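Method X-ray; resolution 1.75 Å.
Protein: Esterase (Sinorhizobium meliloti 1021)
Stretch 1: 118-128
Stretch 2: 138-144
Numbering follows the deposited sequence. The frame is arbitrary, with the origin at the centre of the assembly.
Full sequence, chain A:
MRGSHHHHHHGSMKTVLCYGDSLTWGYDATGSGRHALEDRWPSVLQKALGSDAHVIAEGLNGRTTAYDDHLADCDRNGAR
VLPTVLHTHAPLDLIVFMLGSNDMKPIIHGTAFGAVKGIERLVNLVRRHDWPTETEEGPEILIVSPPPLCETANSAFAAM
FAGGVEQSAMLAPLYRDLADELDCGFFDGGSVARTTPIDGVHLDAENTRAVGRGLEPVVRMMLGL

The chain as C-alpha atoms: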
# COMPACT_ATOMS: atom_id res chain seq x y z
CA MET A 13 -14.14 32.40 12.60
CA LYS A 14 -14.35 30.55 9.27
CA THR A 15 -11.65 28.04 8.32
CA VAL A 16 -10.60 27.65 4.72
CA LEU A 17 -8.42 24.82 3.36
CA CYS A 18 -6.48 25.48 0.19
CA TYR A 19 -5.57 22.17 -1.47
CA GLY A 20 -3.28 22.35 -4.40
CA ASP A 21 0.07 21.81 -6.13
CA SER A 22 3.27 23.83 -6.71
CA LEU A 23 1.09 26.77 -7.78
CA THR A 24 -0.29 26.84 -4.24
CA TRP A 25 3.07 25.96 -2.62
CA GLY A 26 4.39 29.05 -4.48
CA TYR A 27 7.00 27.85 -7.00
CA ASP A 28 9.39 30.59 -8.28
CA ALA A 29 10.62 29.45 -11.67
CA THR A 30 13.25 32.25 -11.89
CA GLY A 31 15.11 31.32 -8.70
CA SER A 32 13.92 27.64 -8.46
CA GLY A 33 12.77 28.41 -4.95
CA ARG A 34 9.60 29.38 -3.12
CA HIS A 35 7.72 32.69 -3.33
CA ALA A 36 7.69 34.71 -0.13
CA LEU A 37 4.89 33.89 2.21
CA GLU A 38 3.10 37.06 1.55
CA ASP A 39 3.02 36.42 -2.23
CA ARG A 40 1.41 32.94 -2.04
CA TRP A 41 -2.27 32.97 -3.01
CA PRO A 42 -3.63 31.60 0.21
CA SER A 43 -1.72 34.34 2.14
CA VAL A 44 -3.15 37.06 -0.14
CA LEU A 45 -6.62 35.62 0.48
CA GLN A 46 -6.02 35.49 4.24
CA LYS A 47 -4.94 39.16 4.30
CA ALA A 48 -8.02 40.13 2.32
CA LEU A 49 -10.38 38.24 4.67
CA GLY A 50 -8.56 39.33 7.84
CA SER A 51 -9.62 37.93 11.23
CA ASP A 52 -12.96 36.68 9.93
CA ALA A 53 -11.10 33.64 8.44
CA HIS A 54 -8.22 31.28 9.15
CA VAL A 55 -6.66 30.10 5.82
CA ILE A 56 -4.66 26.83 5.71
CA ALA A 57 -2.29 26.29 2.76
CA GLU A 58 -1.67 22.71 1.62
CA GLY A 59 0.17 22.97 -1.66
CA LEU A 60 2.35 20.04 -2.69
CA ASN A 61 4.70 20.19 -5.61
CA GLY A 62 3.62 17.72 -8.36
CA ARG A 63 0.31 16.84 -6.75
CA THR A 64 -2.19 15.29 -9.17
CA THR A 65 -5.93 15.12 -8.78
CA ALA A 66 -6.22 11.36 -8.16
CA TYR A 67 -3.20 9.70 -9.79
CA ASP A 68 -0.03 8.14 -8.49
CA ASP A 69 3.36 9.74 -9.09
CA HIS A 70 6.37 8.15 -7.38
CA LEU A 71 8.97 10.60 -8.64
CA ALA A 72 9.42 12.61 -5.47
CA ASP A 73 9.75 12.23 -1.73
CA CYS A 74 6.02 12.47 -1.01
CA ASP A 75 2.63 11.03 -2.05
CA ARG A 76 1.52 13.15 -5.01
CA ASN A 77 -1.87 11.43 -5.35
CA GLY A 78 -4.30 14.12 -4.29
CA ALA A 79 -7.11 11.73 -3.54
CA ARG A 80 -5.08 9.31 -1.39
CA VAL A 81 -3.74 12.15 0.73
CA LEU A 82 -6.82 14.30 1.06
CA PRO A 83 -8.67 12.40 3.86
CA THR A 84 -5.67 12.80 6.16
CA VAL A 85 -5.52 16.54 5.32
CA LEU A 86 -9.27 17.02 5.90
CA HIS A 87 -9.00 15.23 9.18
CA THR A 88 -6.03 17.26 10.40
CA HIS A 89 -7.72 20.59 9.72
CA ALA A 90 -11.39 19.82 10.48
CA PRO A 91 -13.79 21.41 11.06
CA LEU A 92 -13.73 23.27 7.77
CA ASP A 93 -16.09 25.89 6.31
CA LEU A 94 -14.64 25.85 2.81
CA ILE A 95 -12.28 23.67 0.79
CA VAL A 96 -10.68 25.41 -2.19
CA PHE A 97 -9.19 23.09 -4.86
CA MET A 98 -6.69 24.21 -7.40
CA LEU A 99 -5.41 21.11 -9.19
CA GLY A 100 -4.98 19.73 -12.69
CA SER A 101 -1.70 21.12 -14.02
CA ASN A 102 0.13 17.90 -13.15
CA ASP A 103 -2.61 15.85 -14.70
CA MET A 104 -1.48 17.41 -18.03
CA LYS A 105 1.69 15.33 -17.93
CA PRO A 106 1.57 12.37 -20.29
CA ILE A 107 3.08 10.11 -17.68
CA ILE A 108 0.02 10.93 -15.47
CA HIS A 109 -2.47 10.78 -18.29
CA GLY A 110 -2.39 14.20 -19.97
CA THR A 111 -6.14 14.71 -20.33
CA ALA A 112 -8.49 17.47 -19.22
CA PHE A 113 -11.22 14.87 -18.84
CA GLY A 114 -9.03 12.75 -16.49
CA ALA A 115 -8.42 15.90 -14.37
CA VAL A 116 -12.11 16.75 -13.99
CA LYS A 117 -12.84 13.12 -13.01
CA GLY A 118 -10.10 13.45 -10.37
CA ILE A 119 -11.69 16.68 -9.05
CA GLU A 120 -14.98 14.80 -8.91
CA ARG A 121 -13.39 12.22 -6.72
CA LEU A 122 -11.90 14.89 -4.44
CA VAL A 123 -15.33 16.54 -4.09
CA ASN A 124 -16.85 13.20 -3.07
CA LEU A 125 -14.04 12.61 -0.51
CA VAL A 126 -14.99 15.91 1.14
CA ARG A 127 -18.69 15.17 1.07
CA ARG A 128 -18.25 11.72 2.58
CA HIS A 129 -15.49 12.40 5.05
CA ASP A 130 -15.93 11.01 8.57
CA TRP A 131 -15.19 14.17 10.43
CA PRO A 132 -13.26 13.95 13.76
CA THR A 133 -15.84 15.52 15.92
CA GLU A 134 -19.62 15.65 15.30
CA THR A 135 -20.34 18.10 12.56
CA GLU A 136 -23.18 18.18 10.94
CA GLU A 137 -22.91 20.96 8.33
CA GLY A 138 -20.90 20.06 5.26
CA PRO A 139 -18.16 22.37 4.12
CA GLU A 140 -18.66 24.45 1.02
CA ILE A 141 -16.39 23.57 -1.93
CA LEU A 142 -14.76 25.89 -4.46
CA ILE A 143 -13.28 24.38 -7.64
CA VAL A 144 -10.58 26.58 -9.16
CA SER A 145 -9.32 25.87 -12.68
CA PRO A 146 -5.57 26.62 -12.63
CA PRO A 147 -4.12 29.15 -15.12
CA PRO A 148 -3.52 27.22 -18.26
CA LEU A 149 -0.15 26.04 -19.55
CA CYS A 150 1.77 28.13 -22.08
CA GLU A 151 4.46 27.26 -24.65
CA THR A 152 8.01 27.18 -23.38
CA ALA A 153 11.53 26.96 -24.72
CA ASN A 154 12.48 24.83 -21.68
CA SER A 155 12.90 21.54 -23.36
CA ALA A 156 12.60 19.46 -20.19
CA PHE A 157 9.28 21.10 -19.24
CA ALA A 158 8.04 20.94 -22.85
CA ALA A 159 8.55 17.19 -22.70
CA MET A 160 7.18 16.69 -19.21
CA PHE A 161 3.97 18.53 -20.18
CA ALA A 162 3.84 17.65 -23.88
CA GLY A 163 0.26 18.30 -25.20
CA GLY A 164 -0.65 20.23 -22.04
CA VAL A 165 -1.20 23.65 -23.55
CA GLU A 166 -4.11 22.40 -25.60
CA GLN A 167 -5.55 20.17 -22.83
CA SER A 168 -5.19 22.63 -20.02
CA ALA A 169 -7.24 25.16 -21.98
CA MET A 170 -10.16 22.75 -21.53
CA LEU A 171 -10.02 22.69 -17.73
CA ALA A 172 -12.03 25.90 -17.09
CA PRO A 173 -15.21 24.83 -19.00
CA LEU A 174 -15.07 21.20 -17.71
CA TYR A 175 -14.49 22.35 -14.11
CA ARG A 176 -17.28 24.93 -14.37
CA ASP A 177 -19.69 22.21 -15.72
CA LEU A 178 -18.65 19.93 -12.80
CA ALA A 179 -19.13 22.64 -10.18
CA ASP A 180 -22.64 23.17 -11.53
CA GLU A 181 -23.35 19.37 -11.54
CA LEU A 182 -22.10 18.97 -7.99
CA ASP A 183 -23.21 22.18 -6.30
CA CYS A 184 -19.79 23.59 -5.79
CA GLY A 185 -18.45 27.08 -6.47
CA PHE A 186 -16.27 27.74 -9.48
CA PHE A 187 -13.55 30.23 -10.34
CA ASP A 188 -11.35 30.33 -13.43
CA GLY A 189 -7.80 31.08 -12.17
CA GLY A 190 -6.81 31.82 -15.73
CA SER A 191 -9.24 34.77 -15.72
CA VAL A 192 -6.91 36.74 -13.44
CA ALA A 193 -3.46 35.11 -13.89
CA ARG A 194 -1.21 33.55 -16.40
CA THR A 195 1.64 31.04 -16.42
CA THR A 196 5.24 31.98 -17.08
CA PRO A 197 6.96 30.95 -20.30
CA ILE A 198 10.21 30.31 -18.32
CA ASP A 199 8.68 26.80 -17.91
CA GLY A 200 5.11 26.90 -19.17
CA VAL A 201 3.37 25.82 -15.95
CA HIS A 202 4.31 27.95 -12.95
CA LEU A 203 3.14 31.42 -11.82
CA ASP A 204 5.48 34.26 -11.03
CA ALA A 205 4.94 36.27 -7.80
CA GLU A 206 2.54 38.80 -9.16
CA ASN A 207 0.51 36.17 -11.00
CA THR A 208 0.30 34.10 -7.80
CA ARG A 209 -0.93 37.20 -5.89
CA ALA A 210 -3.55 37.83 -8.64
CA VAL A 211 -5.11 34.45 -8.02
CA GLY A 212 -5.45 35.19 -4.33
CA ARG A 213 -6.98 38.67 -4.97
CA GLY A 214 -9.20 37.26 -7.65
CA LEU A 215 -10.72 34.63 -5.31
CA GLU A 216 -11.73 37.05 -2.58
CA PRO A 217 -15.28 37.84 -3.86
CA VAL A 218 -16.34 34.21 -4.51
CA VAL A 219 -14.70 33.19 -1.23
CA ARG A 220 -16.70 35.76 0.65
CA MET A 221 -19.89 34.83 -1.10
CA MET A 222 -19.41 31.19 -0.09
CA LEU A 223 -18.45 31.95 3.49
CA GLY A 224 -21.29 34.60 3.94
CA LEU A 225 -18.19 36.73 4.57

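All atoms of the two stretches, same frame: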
# COMPACT_ATOMS: atom_id res chain seq x y z
N GLY A 118 -10.84 13.43 -11.64
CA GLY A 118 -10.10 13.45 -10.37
C GLY A 118 -10.70 14.50 -9.43
O GLY A 118 -10.86 14.26 -8.22
N ILE A 119 -11.04 15.70 -9.94
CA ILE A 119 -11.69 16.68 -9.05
C ILE A 119 -13.00 16.15 -8.49
O ILE A 119 -13.32 16.36 -7.31
CB ILE A 119 -11.94 18.02 -9.80
CG1 ILE A 119 -10.61 18.68 -10.24
CG2 ILE A 119 -12.75 18.98 -8.92
CD1 ILE A 119 -9.68 19.12 -9.12
N GLU A 120 -13.76 15.47 -9.34
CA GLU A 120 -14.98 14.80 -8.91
C GLU A 120 -14.78 13.87 -7.74
O GLU A 120 -15.52 13.88 -6.75
CB GLU A 120 -15.67 14.17 -10.08
CG GLU A 120 -17.02 13.53 -9.73
CD GLU A 120 -17.70 12.98 -10.95
OE1 GLU A 120 -18.93 12.90 -10.91
OE2 GLU A 120 -17.07 12.61 -11.94
N ARG A 121 -13.73 13.10 -7.82
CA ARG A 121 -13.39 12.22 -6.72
C ARG A 121 -13.05 13.01 -5.44
O ARG A 121 -13.49 12.66 -4.41
CB ARG A 121 -12.25 11.30 -7.10
CG ARG A 121 -11.75 10.47 -5.96
CD ARG A 121 -12.72 9.40 -5.54
NE ARG A 121 -12.09 8.46 -4.65
CZ ARG A 121 -12.64 7.94 -3.59
NH1 ARG A 121 -13.86 8.25 -3.26
NH2 ARG A 121 -11.92 7.15 -2.86
N LEU A 122 -12.24 14.07 -5.56
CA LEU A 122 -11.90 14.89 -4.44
C LEU A 122 -13.17 15.48 -3.81
O LEU A 122 -13.30 15.53 -2.60
CB LEU A 122 -10.89 15.99 -4.81
CG LEU A 122 -9.55 15.47 -5.36
CD1 LEU A 122 -8.67 16.69 -5.71
CD2 LEU A 122 -8.81 14.55 -4.41
N VAL A 123 -14.09 15.95 -4.65
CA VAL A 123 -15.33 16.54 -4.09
C VAL A 123 -16.01 15.47 -3.25
O VAL A 123 -16.49 15.74 -2.15
CB VAL A 123 -16.26 17.08 -5.21
CG1 VAL A 123 -17.61 17.49 -4.58
CG2 VAL A 123 -15.52 18.26 -5.89
N ASN A 124 -16.16 14.28 -3.81
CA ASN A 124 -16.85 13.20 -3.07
C ASN A 124 -16.15 12.80 -1.75
O ASN A 124 -16.82 12.48 -0.77
CB ASN A 124 -17.00 11.97 -3.98
CG ASN A 124 -18.08 12.20 -5.05
OD1 ASN A 124 -19.18 12.75 -4.74
ND2 ASN A 124 -17.77 11.86 -6.30
N LEU A 125 -14.80 12.86 -1.74
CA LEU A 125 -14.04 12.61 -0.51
C LEU A 125 -14.40 13.62 0.56
O LEU A 125 -14.46 13.29 1.75
CB LEU A 125 -12.51 12.57 -0.78
CG LEU A 125 -12.09 11.31 -1.54
CD1 LEU A 125 -10.64 11.56 -2.03
CD2 LEU A 125 -12.17 10.06 -0.65
N VAL A 126 -14.62 14.89 0.19
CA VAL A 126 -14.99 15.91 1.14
C VAL A 126 -16.42 15.59 1.67
O VAL A 126 -16.66 15.61 2.92
CB VAL A 126 -14.96 17.33 0.54
CG1 VAL A 126 -15.49 18.32 1.55
CG2 VAL A 126 -13.51 17.71 0.13
N ARG A 127 -17.30 15.30 0.74
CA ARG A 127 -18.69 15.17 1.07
C ARG A 127 -18.95 13.95 1.90
O ARG A 127 -19.92 13.89 2.62
CB ARG A 127 -19.49 15.14 -0.19
CG ARG A 127 -19.34 16.43 -0.97
CD ARG A 127 -20.65 17.10 -1.11
NE ARG A 127 -20.62 18.49 -1.50
CZ ARG A 127 -21.01 18.89 -2.69
NH1 ARG A 127 -21.35 18.02 -3.60
NH2 ARG A 127 -21.04 20.17 -2.96
N ARG A 128 -18.09 12.97 1.79
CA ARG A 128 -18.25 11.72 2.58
C ARG A 128 -17.30 11.52 3.72
O ARG A 128 -17.29 10.44 4.27
CB ARG A 128 -18.18 10.50 1.70
CG ARG A 128 -19.15 10.50 0.50
CD ARG A 128 -20.59 10.58 0.93
NE ARG A 128 -21.30 9.29 1.07
CZ ARG A 128 -22.28 9.01 1.98
NH1 ARG A 128 -22.61 9.92 2.93
NH2 ARG A 128 -22.85 7.75 2.04
N GLY A 138 -21.86 20.16 6.31
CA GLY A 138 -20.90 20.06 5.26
C GLY A 138 -20.16 21.33 4.88
O GLY A 138 -20.69 22.41 4.85
N PRO A 139 -18.87 21.21 4.61
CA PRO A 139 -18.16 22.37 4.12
C PRO A 139 -18.62 22.73 2.71
O PRO A 139 -19.07 21.88 1.95
CB PRO A 139 -16.70 21.94 4.10
CG PRO A 139 -16.64 20.55 4.57
CD PRO A 139 -17.95 20.25 5.23
N GLU A 140 -18.51 24.01 2.39
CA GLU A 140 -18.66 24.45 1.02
C GLU A 140 -17.38 24.06 0.25
O GLU A 140 -16.33 23.88 0.84
CB GLU A 140 -18.79 25.97 0.99
CG GLU A 140 -20.04 26.45 1.71
CD GLU A 140 -21.29 26.06 0.96
OE1 GLU A 140 -21.30 26.11 -0.30
OE2 GLU A 140 -22.29 25.71 1.65
N ILE A 141 -17.53 23.93 -1.05
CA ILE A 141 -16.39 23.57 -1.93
C ILE A 141 -16.29 24.52 -3.11
O ILE A 141 -17.29 24.76 -3.83
CB ILE A 141 -16.59 22.14 -2.43
CG1 ILE A 141 -16.62 21.13 -1.27
CG2 ILE A 141 -15.39 21.71 -3.30
CD1 ILE A 141 -16.98 19.70 -1.69
N LEU A 142 -15.09 25.04 -3.32
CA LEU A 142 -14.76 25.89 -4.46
C LEU A 142 -13.76 25.17 -5.36
O LEU A 142 -12.60 24.93 -4.90
CB LEU A 142 -14.17 27.16 -3.97
CG LEU A 142 -14.05 28.41 -4.83
CD1 LEU A 142 -13.11 29.52 -4.40
CD2 LEU A 142 -14.78 28.44 -6.19
N ILE A 143 -14.13 24.99 -6.62
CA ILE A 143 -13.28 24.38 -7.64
C ILE A 143 -12.63 25.52 -8.43
O ILE A 143 -13.30 26.31 -9.07
CB ILE A 143 -14.02 23.46 -8.57
CG1 ILE A 143 -14.61 22.31 -7.75
CG2 ILE A 143 -13.12 22.95 -9.70
CD1 ILE A 143 -15.62 21.43 -8.44
N VAL A 144 -11.31 25.57 -8.41
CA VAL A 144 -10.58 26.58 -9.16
C VAL A 144 -9.82 25.93 -10.31
O VAL A 144 -8.99 24.96 -10.14
CB VAL A 144 -9.66 27.39 -8.26
CG1 VAL A 144 -8.98 28.47 -9.10
CG2 VAL A 144 -10.35 27.95 -7.04
O HOH W 1 -19.40 19.28 1.64
O HOH W 2 -20.51 21.54 -0.35

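How do the two backbones lie against each other? Residues 118-127 are helical and 140-144 form a strand, and the two run nearly antiparallel, at 166°, with their axes 9.9 Å apart at closest approach. The register therefore descends on one side as it climbs on the other: Ile119 lies nearest Ile143, Val123 nearest Ile141 and Val126 nearest Pro139. No hydrogen bond crosses directly between the stretches. The helix spends its backbone groups on itself, as in Val123 N to Ile119 O at 2.8 Å and Arg127 N to Val123 O at 3.0 Å. The 9.9 Å between the axes is taken up by side chains.

Which side chains meet, and why these? Steps of four and three along the helix bring Ile119, Val123 and Val126 onto the strand-facing surface, while the alternation of the strand sends Ile141 and Ile143 toward the helix and leaves Leu142 out of reach. Ile141 gives up the most area to the contact, and its CD1 is the meeting point: it sits 3.7 Å from Val123 CG1 and 3.8 Å from Val126 CB. These are van der Waals distances between apolar groups, the close packing expected of a buried surface.

How do the rotamers make this fit possible? Ile141 and Ile143 both have chi1 m and chi2 t, which extends the CG1-CD1 arm and carries each CD1 to the helix. In Ile119, chi1 m places CG2 3.8 Å from Ile143 CD1. Val123 and Val126 are both t. Although the CA-to-CB bond of Val123 points sideways, Val123 CG1 packs against Ile141 CD1, while Val123 CG2 is near both isoleucines, 4.1 Å from Ile143 CD1 and 4.3 Å from Ile141 CG2. Farther along, Val126 CG1 meets Pro139 CG at 3.9 Å, where the C-gamma exo ring offers an apolar surface just before the strand begins.

What does a charged residue do at the exposed end of this contact? Arg127 leaves its CA sideways, yet its end comes nearer to the strand. With chi1 m, chi2 between wells at -119° and chi3 t, its NE arrives 3.8 Å from Ile141 CD1, an oblique approach of the guanidinium to a methyl group. Polar chemistry is supplied by two waters that link it to Pro139 O. Water 2 accepts from Arg127 NH2 at 3.0 Å and donates to Pro139 O at 2.7 Å; water 1 donates to Pro139 O at 2.6 Å but accepts only a weak bond from Arg127 NE, at 3.5 Å.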